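Local coordinates for 39 kDa initiator binding protein (Trichomonas vaginalis, PDB 1Q87) that binds the initiator (Inr) element of core promoters in a primitive eukaryote, this chain being its C-domain, at residues A[169-174]-A[180-185]; A[186-191]-A[197-202]; A[58-63]-A[83-88]. All coordinates share one frame; numbering follows the deposited sequence.

Interaction 1: residues A[169-174]-A[180-185]; sequences IWNKPL and QYLMDE
Trp170 and Met183 form an antiparallel hydrogen-bonded pair, joined by Trp170 N to Met183 O at 3.0 Å and Met183 N to Trp170 O at 3.1 Å, and Asn171 with Leu182 makes the non-hydrogen-bonded pair that follows. The ladder runs on into the loop with a third, shorter bond, Lys172 N to Tyr181 O at 2.7 Å, whose N-H points fairly straight at the oxygen (162°). Between these rungs the CA of Leu182 comes to 3.3 Å from Trp170 O, a CA-H...O contact of the kind common in antiparallel pairs. This is a beta hairpin of strands 165-171 and 182-183, the third and fourth of a five-stranded antiparallel sheet, and its residues alternate between the two faces. Leu182 and Asn171 share one face: Leu182 CD2 rests on Asn171 CA at 3.5 Å, while helix 193-199 lies against Leu182 and Ile169, a fitting place for branched aliphatic chains. Asn171 is the polar exception. With CG anti to the backbone N (chi1 171°) its amide swings out beside the Tyr181 ring, OD1 standing 3.5 Å from Tyr181 CD1 with amide and ring planes 69° apart. Both ends of that buried amide are satisfied elsewhere, OD1 by Lys114 NZ and ND2 by the carbonyl of Ala103. On the other face Trp170 offers its ring edge to the carbonyl of Met183, CE3 lying 3.4 Å from Met183 O, and its NE1 is bonded to Glu154. A wide, flat indole suits this place because it can run along the partner backbone as far as Glu185. Alongside, the aliphatic part of Lys172, bent at chi2 and chi3, crosses Met183 obliquely, CD to CB at 3.9 Å, both residues being partly exposed.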
ATOM      1  N   ILE A 169       2.067  10.535  -1.054  1.00 44.65           N
ATOM      2  CA  ILE A 169       3.046   9.899  -0.164  1.00 42.07           C
ATOM      3  C   ILE A 169       3.341   8.480  -0.667  1.00 45.34           C
ATOM      4  O   ILE A 169       2.425   7.713  -0.970  1.00 40.98           O
ATOM      5  CB  ILE A 169       2.526   9.915   1.284  1.00 39.78           C
ATOM      6  CG1 ILE A 169       3.546   9.276   2.197  1.00 42.92           C
ATOM      7  CG2 ILE A 169       1.135   9.361   1.350  1.00 39.73           C
ATOM      8  CD1 ILE A 169       4.891  10.016   2.197  1.00 38.84           C
ATOM      9  N   TRP A 170       4.622   8.142  -0.762  1.00 44.72           N
ATOM     10  CA  TRP A 170       5.029   6.853  -1.332  1.00 41.91           C
ATOM     11  C   TRP A 170       5.478   5.719  -0.431  1.00 52.21           C
ATOM     12  O   TRP A 170       6.380   5.890   0.426  1.00 49.11           O
ATOM     13  CB  TRP A 170       6.151   7.071  -2.363  1.00 49.30           C
ATOM     14  CG  TRP A 170       5.721   7.855  -3.600  1.00 57.71           C
ATOM     15  CD1 TRP A 170       5.458   7.347  -4.829  1.00 56.11           C
ATOM     16  CD2 TRP A 170       5.509   9.281  -3.699  1.00 56.57           C
ATOM     17  NE1 TRP A 170       5.095   8.355  -5.688  1.00 68.65           N
ATOM     18  CE2 TRP A 170       5.120   9.551  -5.023  1.00 67.39           C
ATOM     19  CE3 TRP A 170       5.615  10.349  -2.797  1.00 55.69           C
ATOM     20  CZ2 TRP A 170       4.846  10.849  -5.478  1.00 63.22           C
ATOM     21  CZ3 TRP A 170       5.345  11.629  -3.245  1.00 58.54           C
ATOM     22  CH2 TRP A 170       4.962  11.869  -4.574  1.00 54.93           C
ATOM     23  N   ASN A 171       4.867   4.549  -0.639  1.00 48.24           N
ATOM     24  CA  ASN A 171       5.275   3.395   0.110  1.00 41.58           C
ATOM     25  C   ASN A 171       6.538   2.974  -0.592  1.00 48.92           C
ATOM     26  O   ASN A 171       6.586   3.019  -1.818  1.00 47.83           O
ATOM     27  CB  ASN A 171       4.273   2.258   0.015  1.00 48.20           C
ATOM     28  CG  ASN A 171       4.819   0.969   0.638  1.00 50.81           C
ATOM     29  OD1 ASN A 171       5.190   0.956   1.814  1.00 43.87           O
ATOM     30  ND2 ASN A 171       4.874  -0.110  -0.146  1.00 41.25           N
ATOM     31  N   LYS A 172       7.576   2.633   0.177  1.00 50.51           N
ATOM     32  CA  LYS A 172       8.829   2.142  -0.397  1.00 52.29           C
ATOM     33  C   LYS A 172       8.682   0.596  -0.343  1.00 53.84           C
ATOM     34  O   LYS A 172       8.880  -0.022   0.701  1.00 49.91           O
ATOM     35  CB  LYS A 172      10.005   2.589   0.457  1.00 64.79           C
ATOM     36  CG  LYS A 172      10.060   4.085   0.702  1.00 73.03           C
ATOM     37  CD  LYS A 172      10.551   4.821  -0.536  1.00 80.56           C
ATOM     38  CE  LYS A 172      12.062   4.645  -0.734  1.00 82.90           C
ATOM     39  NZ  LYS A 172      12.529   5.197  -2.050  1.00 81.26           N
ATOM     40  N   PRO A 173       8.348  -0.042  -1.473  1.00 45.99           N
ATOM     41  CA  PRO A 173       8.164  -1.501  -1.531  1.00 49.75           C
ATOM     42  C   PRO A 173       9.332  -2.412  -1.164  1.00 48.74           C
ATOM     43  O   PRO A 173       9.132  -3.594  -1.025  1.00 53.76           O
ATOM     44  CB  PRO A 173       7.656  -1.767  -2.967  1.00 43.08           C
ATOM     45  CG  PRO A 173       7.620  -0.413  -3.636  1.00 44.12           C
ATOM     46  CD  PRO A 173       8.476   0.525  -2.815  1.00 38.01           C
ATOM     47  N   LEU A 174      10.542  -1.886  -1.005  1.00 53.48           N
ATOM     48  CA  LEU A 174      11.659  -2.749  -0.605  1.00 54.63           C
ATOM     49  C   LEU A 174      11.984  -2.639   0.897  1.00 56.23           C
ATOM     50  O   LEU A 174      12.871  -3.327   1.394  1.00 54.59           O
ATOM     51  CB  LEU A 174      12.921  -2.415  -1.405  1.00 44.86           C
ATOM     52  CG  LEU A 174      12.792  -2.387  -2.929  1.00 58.59           C
ATOM     53  CD1 LEU A 174      14.120  -1.957  -3.605  1.00 49.98           C
ATOM     54  CD2 LEU A 174      12.364  -3.761  -3.376  1.00 49.56           C
ATOM     55  N   GLN A 180      12.051   2.781   7.754  1.00 56.68           N
ATOM     56  CA  GLN A 180      11.396   3.995   7.261  1.00 60.54           C
ATOM     57  C   GLN A 180      10.948   3.682   5.807  1.00 56.71           C
ATOM     58  O   GLN A 180      11.701   3.857   4.842  1.00 52.87           O
ATOM     59  CB  GLN A 180      12.392   5.137   7.285  1.00 54.34           C
ATOM     60  CG  GLN A 180      12.928   5.402   8.678  1.00 64.37           C
ATOM     61  CD  GLN A 180      13.589   6.772   8.789  1.00 64.96           C
ATOM     62  OE1 GLN A 180      14.642   7.011   8.196  1.00 66.33           O
ATOM     63  NE2 GLN A 180      12.954   7.685   9.530  1.00 51.38           N
ATOM     64  N   TYR A 181       9.710   3.231   5.675  1.00 52.63           N
ATOM     65  CA  TYR A 181       9.189   2.778   4.382  1.00 62.30           C
ATOM     66  C   TYR A 181       8.255   3.735   3.663  1.00 60.47           C
ATOM     67  O   TYR A 181       7.556   3.332   2.739  1.00 60.58           O
ATOM     68  CB  TYR A 181       8.494   1.429   4.592  1.00 45.71           C
ATOM     69  CG  TYR A 181       7.306   1.511   5.547  1.00 48.01           C
ATOM     70  CD1 TYR A 181       6.033   1.854   5.088  1.00 42.69           C
ATOM     71  CD2 TYR A 181       7.451   1.199   6.908  1.00 45.90           C
ATOM     72  CE1 TYR A 181       4.935   1.874   5.953  1.00 39.47           C
ATOM     73  CE2 TYR A 181       6.346   1.210   7.786  1.00 32.38           C
ATOM     74  CZ  TYR A 181       5.116   1.541   7.309  1.00 44.24           C
ATOM     75  OH  TYR A 181       4.067   1.542   8.174  1.00 45.24           O
ATOM     76  N   LEU A 182       8.211   4.978   4.135  1.00 51.89           N
ATOM     77  CA  LEU A 182       7.420   6.008   3.518  1.00 54.22           C
ATOM     78  C   LEU A 182       8.366   7.165   3.204  1.00 55.85           C
ATOM     79  O   LEU A 182       9.287   7.444   3.972  1.00 60.72           O
ATOM     80  CB  LEU A 182       6.282   6.446   4.439  1.00 51.31           C
ATOM     81  CG  LEU A 182       5.184   5.402   4.637  1.00 47.71           C
ATOM     82  CD1 LEU A 182       4.016   6.042   5.381  1.00 39.10           C
ATOM     83  CD2 LEU A 182       4.721   4.836   3.293  1.00 39.68           C
ATOM     84  N   MET A 183       8.170   7.788   2.042  1.00 52.49           N
ATOM     85  CA  MET A 183       8.995   8.912   1.591  1.00 55.09           C
ATOM     86  C   MET A 183       8.119   9.831   0.755  1.00 55.21           C
ATOM     87  O   MET A 183       7.238   9.352   0.002  1.00 47.17           O
ATOM     88  CB  MET A 183      10.187   8.437   0.751  1.00 50.30           C
ATOM     89  CG  MET A 183      11.079   9.579   0.312  1.00 55.17           C
ATOM     90  SD  MET A 183      12.777   9.106  -0.210  1.00 60.99           S
ATOM     91  CE  MET A 183      12.420   8.064  -1.490  1.00 61.04           C
ATOM     92  N   ASP A 184       8.370  11.140   0.885  1.00 51.68           N
ATOM     93  CA  ASP A 184       7.587  12.150   0.179  1.00 42.32           C
ATOM     94  C   ASP A 184       8.342  12.713  -1.003  1.00 40.05           C
ATOM     95  O   ASP A 184       9.438  12.227  -1.343  1.00 43.57           O
ATOM     96  CB  ASP A 184       7.114  13.264   1.150  1.00 56.46           C
ATOM     97  CG  ASP A 184       8.271  14.157   1.711  1.00 53.11           C
ATOM     98  OD1 ASP A 184       8.011  14.863   2.717  1.00 70.18           O
ATOM     99  OD2 ASP A 184       9.406  14.182   1.181  1.00 54.20           O
ATOM    100  N   GLU A 185       7.755  13.731  -1.635  1.00 54.94           N
ATOM    101  CA  GLU A 185       8.343  14.353  -2.819  1.00 60.25           C
ATOM    102  C   GLU A 185       9.653  15.041  -2.548  1.00 58.80           C
ATOM    103  O   GLU A 185      10.412  15.280  -3.484  1.00 64.75           O
ATOM    104  CB  GLU A 185       7.390  15.356  -3.476  1.00 58.68           C
ATOM    105  CG  GLU A 185       7.161  16.611  -2.699  1.00 68.00           C
ATOM    106  CD  GLU A 185       6.071  16.463  -1.658  1.00 69.28           C
ATOM    107  OE1 GLU A 185       5.266  17.413  -1.530  1.00 54.77           O
ATOM    108  OE2 GLU A 185       6.022  15.408  -0.977  1.00 66.31           O
TER

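Interaction 2: residues A[186-191]-A[197-202]; sequences NGEKYD and FEMKPI
Glu188 reaches Met199 with an extended chain, trans about its CA-CB bond (chi1 -166°) and again about the next, which carries OE2 to 3.8 Å from Met199 CE. The same carboxylate oxygen stands 4.6 Å from Lys200 NZ, not in contact but near enough that the opposite charges probably favour each other. Two residues on, Tyr190 does most of the touching. Met199 CE comes to the edge of its ring, close to the ring plane and 3.6 Å from CE1; a flexible, weakly polar methionine, bent along its chain, can lay its methyl there. The phenol oxygen then meets Lys200, which crosses the tyrosine at about a right angle and brings CE to 3.3 Å from Tyr190 OH. That hydroxyl is bonded to Asp184 OD1, which fixes the far end of the ring, and Tyr196 packs on Tyr190 edge-to-face. Tyrosine suits the place, since its ring is buried against the helix while its oxygen can answer polar neighbours. The arrangement is that of an edge strand, 189-190, flanked by the end of the short helix 193-199 that follows it in the chain, plain packing of helix against sheet margin.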
ATOM      1  N   ASN A 186       9.931  15.349  -1.283  1.00 52.68           N
ATOM      2  CA  ASN A 186      11.199  15.998  -0.952  1.00 60.22           C
ATOM      3  C   ASN A 186      12.262  14.973  -0.586  1.00 65.60           C
ATOM      4  O   ASN A 186      13.440  15.312  -0.475  1.00 65.01           O
ATOM      5  CB  ASN A 186      11.024  16.964   0.218  1.00 52.70           C
ATOM      6  CG  ASN A 186       9.806  17.864   0.043  1.00 46.61           C
ATOM      7  OD1 ASN A 186       8.969  17.999   0.947  1.00 59.86           O
ATOM      8  ND2 ASN A 186       9.695  18.473  -1.130  1.00 47.42           N
ATOM      9  N   GLY A 187      11.859  13.718  -0.391  1.00 61.34           N
ATOM     10  CA  GLY A 187      12.836  12.708  -0.019  1.00 58.78           C
ATOM     11  C   GLY A 187      12.931  12.551   1.486  1.00 58.18           C
ATOM     12  O   GLY A 187      13.927  12.031   1.985  1.00 62.43           O
ATOM     13  N   GLU A 188      11.903  13.031   2.197  1.00 62.28           N
ATOM     14  CA  GLU A 188      11.796  12.936   3.657  1.00 67.01           C
ATOM     15  C   GLU A 188      11.093  11.619   4.017  1.00 69.67           C
ATOM     16  O   GLU A 188       9.909  11.425   3.709  1.00 66.11           O
ATOM     17  CB  GLU A 188      10.977  14.110   4.246  1.00 71.12           C
ATOM     18  CG  GLU A 188      11.113  14.259   5.804  1.00 82.06           C
ATOM     19  CD  GLU A 188      10.261  15.400   6.431  1.00 87.10           C
ATOM     20  OE1 GLU A 188      10.388  16.567   6.002  1.00 92.30           O
ATOM     21  OE2 GLU A 188       9.469  15.137   7.367  1.00 89.17           O
ATOM     22  N   LYS A 189      11.837  10.729   4.673  1.00 73.59           N
ATOM     23  CA  LYS A 189      11.361   9.411   5.105  1.00 68.89           C
ATOM     24  C   LYS A 189      10.546   9.473   6.394  1.00 67.58           C
ATOM     25  O   LYS A 189      10.661  10.410   7.163  1.00 75.08           O
ATOM     26  CB  LYS A 189      12.566   8.471   5.277  1.00 63.18           C
ATOM     27  CG  LYS A 189      13.453   8.409   4.024  1.00 70.04           C
ATOM     28  CD  LYS A 189      14.456   7.253   4.012  1.00 77.59           C
ATOM     29  CE  LYS A 189      15.719   7.562   4.795  1.00 91.88           C
ATOM     30  NZ  LYS A 189      16.540   8.631   4.156  1.00 96.93           N
ATOM     31  N   TYR A 190       9.680   8.493   6.605  1.00 70.37           N
ATOM     32  CA  TYR A 190       8.874   8.440   7.817  1.00 71.38           C
ATOM     33  C   TYR A 190       8.960   7.009   8.328  1.00 74.61           C
ATOM     34  O   TYR A 190       9.261   6.092   7.568  1.00 70.62           O
ATOM     35  CB  TYR A 190       7.428   8.836   7.539  1.00 69.20           C
ATOM     36  CG  TYR A 190       7.292  10.261   7.063  1.00 78.22           C
ATOM     37  CD1 TYR A 190       7.284  11.334   7.967  1.00 79.33           C
ATOM     38  CD2 TYR A 190       7.240  10.548   5.701  1.00 79.35           C
ATOM     39  CE1 TYR A 190       7.233  12.660   7.509  1.00 79.05           C
ATOM     40  CE2 TYR A 190       7.190  11.857   5.236  1.00 74.62           C
ATOM     41  CZ  TYR A 190       7.186  12.907   6.135  1.00 76.88           C
ATOM     42  OH  TYR A 190       7.129  14.189   5.639  1.00 66.40           O
ATOM     43  N   ASP A 191       8.717   6.825   9.621  1.00 72.04           N
ATOM     44  CA  ASP A 191       8.820   5.512  10.227  1.00 67.84           C
ATOM     45  C   ASP A 191       7.658   4.594   9.887  1.00 64.67           C
ATOM     46  O   ASP A 191       7.849   3.403   9.707  1.00 49.67           O
ATOM     47  CB  ASP A 191       8.915   5.627  11.757  1.00 71.85           C
ATOM     48  CG  ASP A 191      10.225   6.241  12.227  1.00 79.44           C
ATOM     49  OD1 ASP A 191      11.245   6.109  11.526  1.00 80.45           O
ATOM     50  OD2 ASP A 191      10.236   6.842  13.322  1.00 86.96           O
ATOM     51  N   PHE A 197       0.925  10.228   9.380  1.00 55.67           N
ATOM     52  CA  PHE A 197      -0.351  10.919   9.533  1.00 65.37           C
ATOM     53  C   PHE A 197      -0.403  11.697  10.839  1.00 74.06           C
ATOM     54  O   PHE A 197      -1.375  12.412  11.119  1.00 74.14           O
ATOM     55  CB  PHE A 197      -1.509   9.937   9.468  1.00 65.45           C
ATOM     56  CG  PHE A 197      -1.971   9.655   8.078  1.00 71.07           C
ATOM     57  CD1 PHE A 197      -2.814  10.544   7.427  1.00 76.11           C
ATOM     58  CD2 PHE A 197      -1.548   8.521   7.414  1.00 68.03           C
ATOM     59  CE1 PHE A 197      -3.232  10.310   6.141  1.00 77.01           C
ATOM     60  CE2 PHE A 197      -1.956   8.273   6.126  1.00 73.84           C
ATOM     61  CZ  PHE A 197      -2.804   9.173   5.483  1.00 80.91           C
ATOM     62  N   GLU A 198       0.648  11.538  11.639  1.00 79.68           N
ATOM     63  CA  GLU A 198       0.764  12.241  12.904  1.00 85.22           C
ATOM     64  C   GLU A 198       1.363  13.589  12.521  1.00 83.65           C
ATOM     65  O   GLU A 198       0.822  14.651  12.840  1.00 84.24           O
ATOM     66  CB  GLU A 198       1.717  11.489  13.830  1.00 93.35           C
ATOM     67  CG  GLU A 198       1.789  12.033  15.251  1.00106.00           C
ATOM     68  CD  GLU A 198       3.038  11.550  15.990  1.00111.84           C
ATOM     69  OE1 GLU A 198       4.151  12.002  15.636  1.00113.42           O
ATOM     70  OE2 GLU A 198       2.909  10.715  16.915  1.00106.84           O
ATOM     71  N   MET A 199       2.472  13.513  11.798  1.00 77.68           N
ATOM     72  CA  MET A 199       3.198  14.678  11.324  1.00 75.30           C
ATOM     73  C   MET A 199       2.432  15.529  10.324  1.00 74.48           C
ATOM     74  O   MET A 199       2.733  16.699  10.177  1.00 77.21           O
ATOM     75  CB  MET A 199       4.485  14.240  10.639  1.00 74.67           C
ATOM     76  CG  MET A 199       5.379  13.398  11.475  1.00 84.36           C
ATOM     77  SD  MET A 199       6.727  14.394  12.042  1.00 96.09           S
ATOM     78  CE  MET A 199       7.846  14.243  10.651  1.00100.44           C
ATOM     79  N   LYS A 200       1.471  14.943   9.620  1.00 68.72           N
ATOM     80  CA  LYS A 200       0.733  15.666   8.595  1.00 65.57           C
ATOM     81  C   LYS A 200      -0.674  15.139   8.578  1.00 70.57           C
ATOM     82  O   LYS A 200      -1.040  14.379   7.693  1.00 69.61           O
ATOM     83  CB  LYS A 200       1.358  15.408   7.218  1.00 66.67           C
ATOM     84  CG  LYS A 200       2.880  15.329   7.202  1.00 63.97           C
ATOM     85  CD  LYS A 200       3.528  16.588   6.652  1.00 72.27           C
ATOM     86  CE  LYS A 200       5.050  16.499   6.749  1.00 76.30           C
ATOM     87  NZ  LYS A 200       5.773  17.566   5.987  1.00 72.75           N
ATOM     88  N   PRO A 201      -1.493  15.532   9.553  1.00 74.50           N
ATOM     89  CA  PRO A 201      -2.864  15.022   9.560  1.00 75.06           C
ATOM     90  C   PRO A 201      -3.676  15.554   8.403  1.00 72.19           C
ATOM     91  O   PRO A 201      -3.195  16.336   7.607  1.00 75.08           O
ATOM     92  CB  PRO A 201      -3.407  15.494  10.909  1.00 77.23           C
ATOM     93  CG  PRO A 201      -2.161  15.674  11.742  1.00 78.23           C
ATOM     94  CD  PRO A 201      -1.217  16.313  10.766  1.00 76.29           C
ATOM     95  N   ILE A 202      -4.928  15.136   8.354  1.00 74.79           N
ATOM     96  CA  ILE A 202      -5.850  15.541   7.326  1.00 77.44           C
ATOM     97  C   ILE A 202      -6.523  16.860   7.713  1.00 86.98           C
ATOM     98  O   ILE A 202      -7.603  16.873   8.328  1.00 88.95           O
ATOM     99  CB  ILE A 202      -6.915  14.471   7.157  1.00 83.85           C
ATOM    100  CG1 ILE A 202      -6.247  13.130   6.860  1.00 83.84           C
ATOM    101  CG2 ILE A 202      -7.893  14.876   6.057  1.00 87.14           C
ATOM    102  CD1 ILE A 202      -5.473  13.114   5.587  1.00 83.39           C
TER

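Interaction 3: residues A[58-63]-A[83-88]; sequences FLIEKA and AIMAPQ
Met85 reaches across from the end of helix 74-84 to the side of helix 56-67, and almost all of the packing depends on its thioether. Its methyl CE lies 3.9 Å from Leu59 CD2, and its sulphur SD stands 4.2 Å from that same methyl carbon of Leu59. The two chains cross at about a right angle, with one leucine branch meeting the very end of the methionine. A chi1 of 177° sends Leu59 CG away from its own N, and chi2 of 72° then turns CD2 to the methionine. On the neighbouring position of the helix Ile60 approaches the sulphur from its CG1, at 4.2 Å, so SD is touched by two aliphatic chains. A long unbranched methionine suits this place: the backbones are well apart, 8.6 Å between the CA atoms of Ile60 and Met85, and its flexible chain bridges the gap. Met85 is also the centre of an inverse gamma turn, where the chain leaves the helix, with a weak bond from Ala86 N to Ile84 O. The carbonyl of this buried residue is satisfied by hydrogen bonds from both Arg56 and Lys93.

Away from the three buried apolar residues the small contact gives way to looser, polar surroundings. Further round helix 56-67, Glu61 and Lys62 form a long ion pair, and Glu61 is bridged to Lys74; charged chains suit this partly exposed flank. Leu59 packs on Trp43 of helix 29-47, Ile60 on Ile78 of helix 74-84, and Met85 on Phe101 of helix 95-105, so four helices meet here, beside strand 92-94, which carries Lys93 and pairs with strand 53-55 just ahead of helix 56-67.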
ATOM      1  N   PHE A  58      -7.513 -18.536  -7.178  1.00 50.11           N
ATOM      2  CA  PHE A  58      -6.262 -19.252  -7.090  1.00 47.17           C
ATOM      3  C   PHE A  58      -5.083 -18.348  -6.669  1.00 54.08           C
ATOM      4  O   PHE A  58      -4.244 -18.761  -5.856  1.00 55.12           O
ATOM      5  CB  PHE A  58      -5.992 -19.920  -8.433  1.00 43.94           C
ATOM      6  CG  PHE A  58      -4.669 -20.617  -8.517  1.00 49.02           C
ATOM      7  CD1 PHE A  58      -3.531 -19.941  -8.949  1.00 52.52           C
ATOM      8  CD2 PHE A  58      -4.561 -21.949  -8.189  1.00 51.32           C
ATOM      9  CE1 PHE A  58      -2.299 -20.585  -9.058  1.00 49.13           C
ATOM     10  CE2 PHE A  58      -3.341 -22.590  -8.292  1.00 53.06           C
ATOM     11  CZ  PHE A  58      -2.207 -21.905  -8.732  1.00 53.51           C
ATOM     12  N   LEU A  59      -5.039 -17.125  -7.211  1.00 47.99           N
ATOM     13  CA  LEU A  59      -3.973 -16.185  -6.904  1.00 51.00           C
ATOM     14  C   LEU A  59      -4.038 -15.728  -5.464  1.00 53.91           C
ATOM     15  O   LEU A  59      -3.036 -15.715  -4.751  1.00 51.10           O
ATOM     16  CB  LEU A  59      -4.047 -14.950  -7.791  1.00 46.01           C
ATOM     17  CG  LEU A  59      -2.953 -13.965  -7.394  1.00 45.15           C
ATOM     18  CD1 LEU A  59      -1.653 -14.550  -7.853  1.00 47.39           C
ATOM     19  CD2 LEU A  59      -3.141 -12.593  -7.991  1.00 43.83           C
ATOM     20  N   ILE A  60      -5.231 -15.336  -5.056  1.00 50.81           N
ATOM     21  CA  ILE A  60      -5.458 -14.860  -3.722  1.00 51.44           C
ATOM     22  C   ILE A  60      -5.132 -15.956  -2.702  1.00 53.67           C
ATOM     23  O   ILE A  60      -4.538 -15.703  -1.667  1.00 53.95           O
ATOM     24  CB  ILE A  60      -6.922 -14.396  -3.606  1.00 54.98           C
ATOM     25  CG1 ILE A  60      -7.117 -13.165  -4.495  1.00 58.24           C
ATOM     26  CG2 ILE A  60      -7.309 -14.108  -2.154  1.00 49.34           C
ATOM     27  CD1 ILE A  60      -8.460 -12.479  -4.318  1.00 54.59           C
ATOM     28  N   GLU A  61      -5.492 -17.188  -3.021  1.00 58.13           N
ATOM     29  CA  GLU A  61      -5.255 -18.317  -2.128  1.00 54.85           C
ATOM     30  C   GLU A  61      -3.750 -18.558  -1.984  1.00 51.38           C
ATOM     31  O   GLU A  61      -3.259 -18.667  -0.872  1.00 49.22           O
ATOM     32  CB  GLU A  61      -5.975 -19.556  -2.681  1.00 63.73           C
ATOM     33  CG  GLU A  61      -6.610 -20.452  -1.649  1.00 82.61           C
ATOM     34  CD  GLU A  61      -5.997 -21.844  -1.624  1.00 92.43           C
ATOM     35  OE1 GLU A  61      -6.512 -22.699  -0.863  1.00 96.46           O
ATOM     36  OE2 GLU A  61      -5.004 -22.082  -2.356  1.00 95.13           O
ATOM     37  N   LYS A  62      -3.017 -18.637  -3.095  1.00 51.00           N
ATOM     38  CA  LYS A  62      -1.563 -18.836  -3.013  1.00 51.99           C
ATOM     39  C   LYS A  62      -0.901 -17.661  -2.317  1.00 50.78           C
ATOM     40  O   LYS A  62      -0.022 -17.848  -1.466  1.00 57.11           O
ATOM     41  CB  LYS A  62      -0.917 -18.995  -4.387  1.00 49.44           C
ATOM     42  CG  LYS A  62      -1.392 -20.232  -5.173  1.00 54.50           C
ATOM     43  CD  LYS A  62      -1.322 -21.462  -4.303  1.00 59.04           C
ATOM     44  CE  LYS A  62      -1.902 -22.689  -4.976  1.00 64.30           C
ATOM     45  NZ  LYS A  62      -1.911 -23.839  -4.025  1.00 64.76           N
ATOM     46  N   ALA A  63      -1.338 -16.455  -2.659  1.00 46.60           N
ATOM     47  CA  ALA A  63      -0.761 -15.262  -2.059  1.00 45.03           C
ATOM     48  C   ALA A  63      -1.031 -15.275  -0.548  1.00 45.35           C
ATOM     49  O   ALA A  63      -0.132 -14.951   0.239  1.00 32.37           O
ATOM     50  CB  ALA A  63      -1.325 -13.994  -2.702  1.00 42.73           C
ATOM     51  N   ALA A  83     -10.095  -8.073  -0.730  1.00 45.45           N
ATOM     52  CA  ALA A  83     -10.645  -6.727  -0.609  1.00 46.86           C
ATOM     53  C   ALA A  83      -9.719  -5.683  -1.166  1.00 48.54           C
ATOM     54  O   ALA A  83     -10.171  -4.663  -1.651  1.00 52.60           O
ATOM     55  CB  ALA A  83     -10.951  -6.392   0.832  1.00 47.38           C
ATOM     56  N   ILE A  84      -8.425  -5.912  -1.064  1.00 47.32           N
ATOM     57  CA  ILE A  84      -7.496  -4.957  -1.608  1.00 52.44           C
ATOM     58  C   ILE A  84      -7.407  -5.099  -3.132  1.00 54.42           C
ATOM     59  O   ILE A  84      -7.371  -4.085  -3.866  1.00 54.58           O
ATOM     60  CB  ILE A  84      -6.115  -5.092  -0.924  1.00 56.27           C
ATOM     61  CG1 ILE A  84      -6.257  -4.701   0.539  1.00 56.05           C
ATOM     62  CG2 ILE A  84      -5.092  -4.133  -1.533  1.00 56.75           C
ATOM     63  CD1 ILE A  84      -5.034  -5.014   1.366  1.00 54.54           C
ATOM     64  N   MET A  85      -7.409  -6.334  -3.625  1.00 58.99           N
ATOM     65  CA  MET A  85      -7.328  -6.543  -5.077  1.00 58.72           C
ATOM     66  C   MET A  85      -8.649  -6.341  -5.844  1.00 62.08           C
ATOM     67  O   MET A  85      -9.165  -7.272  -6.492  1.00 50.55           O
ATOM     68  CB  MET A  85      -6.797  -7.931  -5.395  1.00 50.47           C
ATOM     69  CG  MET A  85      -5.422  -8.158  -4.889  1.00 58.23           C
ATOM     70  SD  MET A  85      -4.835  -9.749  -5.430  1.00 63.13           S
ATOM     71  CE  MET A  85      -3.123  -9.355  -5.792  1.00 56.36           C
ATOM     72  N   ALA A  86      -9.201  -5.134  -5.764  1.00 66.69           N
ATOM     73  CA  ALA A  86     -10.421  -4.836  -6.501  1.00 76.11           C
ATOM     74  C   ALA A  86     -10.024  -4.842  -7.985  1.00 80.52           C
ATOM     75  O   ALA A  86      -8.837  -4.690  -8.323  1.00 80.77           O
ATOM     76  CB  ALA A  86     -10.962  -3.479  -6.110  1.00 69.55           C
ATOM     77  N   PRO A  87     -11.007  -5.033  -8.889  1.00 83.33           N
ATOM     78  CA  PRO A  87     -12.421  -5.226  -8.542  1.00 83.69           C
ATOM     79  C   PRO A  87     -12.707  -6.675  -8.161  1.00 77.59           C
ATOM     80  O   PRO A  87     -11.983  -7.597  -8.572  1.00 73.54           O
ATOM     81  CB  PRO A  87     -13.161  -4.824  -9.828  1.00 81.18           C
ATOM     82  CG  PRO A  87     -12.163  -3.966 -10.571  1.00 89.01           C
ATOM     83  CD  PRO A  87     -10.878  -4.715 -10.320  1.00 86.59           C
ATOM     84  N   GLN A  88     -13.755  -6.861  -7.366  1.00 72.49           N
ATOM     85  CA  GLN A  88     -14.163  -8.198  -6.952  1.00 75.29           C
ATOM     86  C   GLN A  88     -14.741  -8.951  -8.157  1.00 75.05           C
ATOM     87  O   GLN A  88     -14.517 -10.147  -8.335  1.00 71.55           O
ATOM     88  CB  GLN A  88     -15.243  -8.121  -5.866  1.00 73.22           C
ATOM     89  CG  GLN A  88     -14.912  -7.196  -4.734  1.00 74.47           C
ATOM     90  CD  GLN A  88     -13.542  -7.462  -4.218  1.00 84.42           C
ATOM     91  OE1 GLN A  88     -13.229  -8.591  -3.844  1.00 86.21           O
ATOM     92  NE2 GLN A  88     -12.694  -6.430  -4.206  1.00 82.41           N
TER

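How the interactions relate
Interactions 1 and 2 belong to one antiparallel sheet and follow each other along the chain: strand 182-183 of the first pairs with strand 189-190 of the second through Leu182 O and Tyr190 N, and Gln180 reaches Asp191 beside them. Interaction 1 is mostly buried and built on backbone bonds, whereas interaction 2, at the sheet margin, relies on side chains alone, with mixed polar and apolar touches, Met199 being exposed and Glu188 and Lys200 partly so. Interaction 3 lies on the opposite side of the chain's centre, its centre about 23 Å from that of interaction 1, among helices. It is buried like interaction 1 but its contact is apolar side-chain packing.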